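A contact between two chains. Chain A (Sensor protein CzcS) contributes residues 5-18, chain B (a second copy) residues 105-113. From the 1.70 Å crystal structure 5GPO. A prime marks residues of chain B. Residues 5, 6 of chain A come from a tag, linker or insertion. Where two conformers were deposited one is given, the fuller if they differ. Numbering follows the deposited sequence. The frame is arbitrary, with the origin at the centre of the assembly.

Chain A (5-18) ASARERENLQLKLE
Chain B, residues 105-113: LLSIGASMR

No hydrogen bond crosses this contact: a helix of one CzcS chain lies over a strand of the second copy, and the 503 Å² buried between them, both sides summed, is held by apolar packing. The helix, residues 7-18, runs on beyond this stretch and has regular torsions (phi -57 to -74°, psi -33 to -46°). Its i to i-4 bonds run from Arg10 N to Ser6 O (3.1 Å) through Glu18 N to Gln14 O (3.0 Å). The strand, 105′-113′, is extended, with phi between -86 and -156° and psi between 116 and 168°. The axes approach to 8.8 Å and their N-to-C directions differ by 44° (signed crossing angle -44°). Two CA pairs, Ala5 CA to Leu106′ CA and Leu13 CA to Ile108′ CA, both at 6.9 Å, set the register.

A tag residue caps the helix start. Ser6 (chi1 76°, p) occupies the N-cap position: Glu9 N donates to Ser6 OG at 3.2 Å, while Ser6 N donates to Glu9 OE1 at 3.0 Å, both nearly linear. Glu9 takes chi1 m and chi2 t, with chi3 at -59°. Ala5, also from the tag, points toward the strand and sets its CB 3.6 Å from Leu106′ CD1.

Strand alternation sends Leu106′, Ile108′, Ala110′ and Met112′ toward the helix, whereas Ser107′ points away and Gly109′ has no side chain. Leu106′ (chi1 179°, t; chi2 57°, p) packs against the helix at Glu9 and Arg10, its CD2 lying 3.8 Å from Glu9 O and 4.0 Å from Arg10 N.

Leu13, one turn beyond Glu9, has chi1 at -148°, between wells, and chi2 at 61° (p). Its CD2 sits 3.4 Å from Leu106′ O and 3.7 Å from Leu106′ CG, so this methyl packs on strand backbone as well as side chain. Leu13 CG also comes within 3.8 Å of Ile108′ CG2. Ile108′ (chi1 -168°, chi2 174°, both t) extends its CD1 to 3.7 Å from Gln14 CA and to the same distance from Leu17 CD2.

One turn later, Leu17 (chi1 -171°, t; chi2 66°, p) buries 94 Å² against the strand. Its CD2 also meets Ala110′ CB at 3.8 Å, while its CD1 lies 3.9 Å from Met112′ CE. Met112′ reaches that methyl with chi1 m, chi2 t and chi3 t. The four-residue spacing of Glu9, Leu13 and Leu17 thus keeps one helical face on the strand's alternate side chains.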

# COMPACT_ATOMS: atom_id res chain seq x y z
N ALA A 5 17.88 12.56 -5.61
CA ALA A 5 16.50 12.78 -5.21
C ALA A 5 16.29 14.20 -4.67
O ALA A 5 17.16 14.74 -3.98
CB ALA A 5 16.08 11.75 -4.17
N SER A 6 15.13 14.78 -4.98
CA SER A 6 14.89 16.18 -4.72
C SER A 6 14.65 16.42 -3.23
O SER A 6 14.49 15.49 -2.43
CB SER A 6 13.69 16.69 -5.52
OG SER A 6 12.46 16.26 -4.96
N ALA A 7 14.61 17.71 -2.86
CA ALA A 7 14.34 18.09 -1.48
C ALA A 7 12.97 17.62 -1.02
O ALA A 7 12.82 17.14 0.10
CB ALA A 7 14.46 19.61 -1.33
N ARG A 8 11.96 17.76 -1.88
CA ARG A 8 10.59 17.44 -1.48
C ARG A 8 10.37 15.93 -1.40
O ARG A 8 9.66 15.45 -0.50
CB ARG A 8 9.58 18.06 -2.44
CG ARG A 8 8.15 18.00 -1.93
N GLU A 9 10.93 15.18 -2.35
CA GLU A 9 10.89 13.72 -2.27
C GLU A 9 11.52 13.21 -0.97
O GLU A 9 10.97 12.32 -0.32
CB GLU A 9 11.62 13.10 -3.47
CG GLU A 9 10.94 13.25 -4.82
CD GLU A 9 11.76 12.63 -5.95
OE1 GLU A 9 12.92 13.06 -6.16
OE2 GLU A 9 11.27 11.70 -6.62
N ARG A 10 12.69 13.76 -0.60
CA ARG A 10 13.32 13.32 0.64
C ARG A 10 12.46 13.70 1.83
O ARG A 10 12.28 12.89 2.75
CB ARG A 10 14.72 13.92 0.76
CG ARG A 10 15.71 13.42 -0.28
CD ARG A 10 17.13 13.83 0.10
NE ARG A 10 17.26 15.26 0.40
CZ ARG A 10 17.65 16.17 -0.48
NH1 ARG A 10 17.95 15.80 -1.72
NH2 ARG A 10 17.75 17.45 -0.13
N GLU A 11 11.91 14.92 1.83
CA GLU A 11 11.04 15.35 2.92
C GLU A 11 9.86 14.40 3.08
O GLU A 11 9.53 14.00 4.20
CB GLU A 11 10.54 16.78 2.64
CG GLU A 11 9.71 17.37 3.78
CD GLU A 11 9.06 18.70 3.42
OE1 GLU A 11 8.09 19.08 4.11
OE2 GLU A 11 9.51 19.36 2.46
N ASN A 12 9.23 14.04 1.97
CA ASN A 12 8.06 13.17 2.02
C ASN A 12 8.39 11.77 2.55
O ASN A 12 7.62 11.19 3.31
CB ASN A 12 7.42 13.09 0.64
CG ASN A 12 6.70 14.38 0.26
OD1 ASN A 12 6.32 15.15 1.13
ND2 ASN A 12 6.50 14.61 -1.04
N LEU A 13 9.54 11.22 2.16
CA LEU A 13 9.89 9.89 2.67
C LEU A 13 10.27 9.95 4.15
O LEU A 13 10.00 9.01 4.90
CB LEU A 13 11.04 9.29 1.84
CG LEU A 13 11.06 7.77 1.68
CD1 LEU A 13 9.81 7.29 0.98
CD2 LEU A 13 12.32 7.35 0.90
N GLN A 14 10.87 11.06 4.58
CA GLN A 14 11.17 11.23 6.00
C GLN A 14 9.89 11.30 6.82
O GLN A 14 9.83 10.74 7.92
CB GLN A 14 12.02 12.49 6.20
CG GLN A 14 12.55 12.67 7.60
CD GLN A 14 13.55 13.81 7.69
OE1 GLN A 14 14.29 14.08 6.74
NE2 GLN A 14 13.59 14.48 8.84
N LEU A 15 8.85 11.95 6.29
CA LEU A 15 7.57 12.02 7.00
C LEU A 15 6.90 10.66 7.07
O LEU A 15 6.25 10.32 8.07
CB LEU A 15 6.65 13.02 6.30
CG LEU A 15 7.07 14.48 6.29
CD1 LEU A 15 6.15 15.28 5.36
CD2 LEU A 15 7.09 15.04 7.72
N LYS A 16 7.04 9.88 6.00
CA LYS A 16 6.54 8.51 6.00
C LYS A 16 7.31 7.63 6.99
O LYS A 16 6.71 6.82 7.70
CB LYS A 16 6.62 7.96 4.57
CG LYS A 16 5.93 6.63 4.34
CD LYS A 16 6.07 6.18 2.88
CE LYS A 16 5.29 7.11 1.92
NZ LYS A 16 3.85 7.16 2.21
N LEU A 17 8.64 7.78 7.06
CA LEU A 17 9.41 7.03 8.05
C LEU A 17 8.95 7.35 9.46
O LEU A 17 8.92 6.47 10.33
CB LEU A 17 10.91 7.31 7.91
CG LEU A 17 11.91 6.46 8.71
CD1 LEU A 17 11.94 5.00 8.26
CD2 LEU A 17 13.33 7.06 8.64
N GLU A 18 8.62 8.62 9.72
CA GLU A 18 8.13 9.02 11.04
C GLU A 18 6.81 8.34 11.37
O GLU A 18 6.56 8.02 12.54
CB GLU A 18 7.99 10.54 11.10
CG GLU A 18 7.18 11.06 12.29
CD GLU A 18 7.75 10.66 13.65
OE1 GLU A 18 8.97 10.41 13.74
OE2 GLU A 18 6.98 10.61 14.64
N LEU B 105 15.07 4.43 -7.56
CA LEU B 105 14.50 4.22 -6.24
C LEU B 105 15.00 5.29 -5.29
O LEU B 105 16.12 5.78 -5.41
CB LEU B 105 14.88 2.85 -5.66
CG LEU B 105 14.44 1.68 -6.52
CD1 LEU B 105 14.99 0.39 -5.94
CD2 LEU B 105 12.91 1.64 -6.61
N LEU B 106 14.15 5.65 -4.33
CA LEU B 106 14.55 6.48 -3.20
C LEU B 106 14.23 5.71 -1.92
O LEU B 106 13.09 5.27 -1.73
CB LEU B 106 13.85 7.84 -3.20
CG LEU B 106 14.25 8.70 -1.99
CD1 LEU B 106 15.76 8.92 -1.91
CD2 LEU B 106 13.50 10.05 -1.97
N SER B 107 15.25 5.49 -1.10
CA SER B 107 15.09 4.79 0.16
C SER B 107 15.58 5.68 1.30
O SER B 107 16.36 6.62 1.11
CB SER B 107 15.85 3.47 0.18
OG SER B 107 15.64 2.72 -1.00
N ILE B 108 15.09 5.36 2.49
CA ILE B 108 15.50 6.01 3.73
C ILE B 108 15.67 4.91 4.76
O ILE B 108 14.91 3.93 4.77
CB ILE B 108 14.49 7.10 4.18
CG1 ILE B 108 15.07 7.97 5.31
CG2 ILE B 108 13.15 6.50 4.58
CD1 ILE B 108 14.18 9.15 5.69
N GLY B 109 16.69 5.03 5.60
CA GLY B 109 16.94 4.06 6.64
C GLY B 109 17.20 4.71 7.98
O GLY B 109 17.77 5.80 8.06
N ALA B 110 16.78 4.03 9.04
CA ALA B 110 17.10 4.50 10.38
C ALA B 110 17.06 3.35 11.37
O ALA B 110 16.38 2.34 11.17
CB ALA B 110 16.15 5.62 10.83
N SER B 111 17.81 3.52 12.45
CA SER B 111 17.74 2.59 13.57
C SER B 111 16.60 3.01 14.49
O SER B 111 16.35 4.20 14.68
CB SER B 111 19.06 2.55 14.34
OG SER B 111 20.16 2.26 13.50
N MET B 112 15.89 2.01 15.01
CA MET B 112 14.78 2.23 15.93
C MET B 112 14.87 1.22 17.05
O MET B 112 15.65 0.26 16.99
CB MET B 112 13.42 2.13 15.23
CG MET B 112 13.27 3.16 14.16
SD MET B 112 11.65 3.20 13.41
CE MET B 112 12.02 4.35 12.07
N ARG B 113 14.08 1.44 18.10
CA ARG B 113 13.88 0.43 19.13
C ARG B 113 12.39 0.18 19.25
O ARG B 113 11.63 1.09 19.61
CB ARG B 113 14.47 0.84 20.47
CG ARG B 113 14.34 -0.26 21.53
CD ARG B 113 15.24 0.02 22.72
NE ARG B 113 16.63 0.21 22.31
CZ ARG B 113 17.53 -0.77 22.22
NH1 ARG B 113 17.20 -2.02 22.50
NH2 ARG B 113 18.77 -0.49 21.83